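Local structure of aprataxin and PNK-like factor (Homo sapiens, 5W7W) at residues 93-96 against 97-101. The protein acts as a histone chaperone in single- and double-strand DNA break repair, its FHA domain, the part described here, mediating interaction with XRCC1 and XRCC4. Numbering follows the deposited sequence.
Sequences SLLV and DKYIF. With FMT (formic acid), chain D.
Asp97 follows Val96 at the far end of a hairpin turn, and the two side chains meet there at the exposed tip. Asp97 CG lies 3.9 Å from CG1 of Val96. Lys98 starts the return leg. Lys98 O accepts a hydrogen bond from Leu95 N at 3.2 Å. This bond is rather long and bent. The Lys98 side chain starts beside Leu95 and leads away from it. Lys98 CG is anti to the backbone N (chi1 -166°), which brings it over the centre of one face of the Tyr99 ring, 3.8 Å above the plane. The chain then bends at its last torsion, and Lys98 NZ donates to O1 of a bound formic acid molecule, probably from the crystallisation liquor. Tyr99 N donates to O2 of the same molecule, so its two oxygens are held by a side-chain nitrogen and a backbone amide.

Tyr99 has a left-handed backbone conformation (phi 58°, psi 53°), and the chain turns a corner here. Tyr99 O receives Leu94 N at 3.1 Å, from above the carbonyl plane. The CA of Ser93 makes a further CH...O contact with the same oxygen. The ring lies alongside Leu95, both side chains pointing the same way, and CD1 of Leu95 comes within 3.7 Å of Tyr99 CE2. Tyr99 OH is hydrogen-bonded to OD2 of Asp38.

Ile100 pairs with Ser93 as an antiparallel non-hydrogen-bonded pair, and Ile100 CG1 packs 3.6 Å from Ser93 CB. Ser93 OG donates a hydrogen bond to Leu95 O, at 2.7 Å, a link within the first leg.

This hairpin joins adjacent antiparallel strands 91-93 and 100-105 in the larger sheet of the FHA domain. Strand 66-68 flanks the first, through Phe66. Strand 8-12 flanks the second, where Leu10 and Pro12 touch Phe101.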
loop_
_atom_site.group_PDB
_atom_site.type_symbol
_atom_site.label_atom_id
_atom_site.label_comp_id
_atom_site.label_asym_id
_atom_site.label_seq_id
_atom_site.Cartn_x
_atom_site.Cartn_y
_atom_site.Cartn_z
ATOM N N SER A 93 -4.106 -1.739 3.618
ATOM C CA SER A 93 -3.660 -1.237 4.905
ATOM C C SER A 93 -2.591 -2.138 5.496
ATOM O O SER A 93 -2.470 -3.324 5.165
ATOM C CB SER A 93 -4.821 -1.085 5.881
ATOM O OG SER A 93 -5.388 -2.337 6.218
ATOM N N LEU A 94 -1.826 -1.544 6.405
ATOM C CA LEU A 94 -0.752 -2.261 7.076
ATOM C C LEU A 94 -1.153 -2.780 8.452
ATOM O O LEU A 94 -0.481 -3.669 8.983
ATOM C CB LEU A 94 0.500 -1.385 7.189
ATOM C CG LEU A 94 1.054 -0.883 5.858
ATOM C CD1 LEU A 94 2.340 -0.105 6.129
ATOM C CD2 LEU A 94 1.318 -2.003 4.905
ATOM N N LEU A 95 -2.215 -2.249 9.047
ATOM C CA LEU A 95 -2.885 -2.846 10.199
ATOM C C LEU A 95 -4.360 -2.929 9.840
ATOM O O LEU A 95 -4.831 -2.302 8.888
ATOM C CB LEU A 95 -2.696 -2.041 11.496
ATOM C CG LEU A 95 -1.266 -1.946 12.005
ATOM C CD1 LEU A 95 -1.231 -1.015 13.193
ATOM C CD2 LEU A 95 -0.722 -3.318 12.399
ATOM N N VAL A 96 -5.124 -3.707 10.600
ATOM C CA VAL A 96 -6.504 -3.958 10.199
ATOM C C VAL A 96 -7.303 -2.667 10.132
ATOM O O VAL A 96 -8.214 -2.550 9.306
ATOM C CB VAL A 96 -7.158 -5.008 11.127
ATOM C CG1 VAL A 96 -7.266 -4.495 12.547
ATOM C CG2 VAL A 96 -8.535 -5.400 10.595
ATOM N N ASP A 97 -7.003 -1.705 11.003
ATOM C CA ASP A 97 -7.815 -0.503 11.163
ATOM C C ASP A 97 -6.971 0.761 11.224
ATOM O O ASP A 97 -7.437 1.785 11.727
ATOM C CB ASP A 97 -8.702 -0.598 12.403
ATOM C CG ASP A 97 -7.913 -0.799 13.672
ATOM O OD1 ASP A 97 -6.665 -0.844 13.639
ATOM O OD2 ASP A 97 -8.559 -0.938 14.742
ATOM N N LYS A 98 -5.739 0.710 10.733
ATOM C CA LYS A 98 -4.833 1.845 10.806
ATOM C C LYS A 98 -3.845 1.732 9.653
ATOM O O LYS A 98 -3.584 0.631 9.154
ATOM C CB LYS A 98 -4.089 1.865 12.150
ATOM C CG LYS A 98 -3.376 3.163 12.468
ATOM C CD LYS A 98 -2.783 3.153 13.888
ATOM C CE LYS A 98 -2.033 4.438 14.242
ATOM N NZ LYS A 98 -2.900 5.632 14.176
ATOM N N TYR A 99 -3.293 2.870 9.231
ATOM C CA TYR A 99 -2.369 2.911 8.102
ATOM C C TYR A 99 -3.023 2.353 6.832
ATOM O O TYR A 99 -2.509 1.435 6.175
ATOM C CB TYR A 99 -1.053 2.197 8.426
ATOM C CG TYR A 99 -0.442 2.617 9.742
ATOM C CD1 TYR A 99 -0.119 3.946 9.981
ATOM C CD2 TYR A 99 -0.198 1.697 10.745
ATOM C CE1 TYR A 99 0.447 4.344 11.184
ATOM C CE2 TYR A 99 0.360 2.088 11.955
ATOM C CZ TYR A 99 0.675 3.404 12.164
ATOM O OH TYR A 99 1.223 3.799 13.379
ATOM N N ILE A 100 -4.185 2.908 6.518
ATOM C CA ILE A 100 -5.010 2.558 5.370
ATOM C C ILE A 100 -4.749 3.606 4.296
ATOM O O ILE A 100 -4.704 4.815 4.583
ATOM C CB ILE A 100 -6.508 2.536 5.755
ATOM C CG1 ILE A 100 -6.767 1.711 7.028
ATOM C CG2 ILE A 100 -7.336 2.008 4.600
ATOM C CD1 ILE A 100 -8.099 1.988 7.702
ATOM N N PHE A 101 -4.593 3.159 3.053
ATOM C CA PHE A 101 -4.320 4.032 1.921
ATOM C C PHE A 101 -5.201 3.681 0.744
ATOM O O PHE A 101 -5.336 2.515 0.397
ATOM C CB PHE A 101 -2.869 3.879 1.484
ATOM C CG PHE A 101 -1.883 4.272 2.541
ATOM C CD1 PHE A 101 -1.426 5.584 2.649
ATOM C CD2 PHE A 101 -1.432 3.342 3.450
ATOM C CE1 PHE A 101 -0.524 5.938 3.643
ATOM C CE2 PHE A 101 -0.545 3.709 4.452
ATOM C CZ PHE A 101 -0.104 5.010 4.547
HETATM C C FMT D . -2.934 6.204 10.346
HETATM O O1 FMT D . -2.605 6.671 11.443
HETATM O O2 FMT D . -3.995 5.606 10.191
#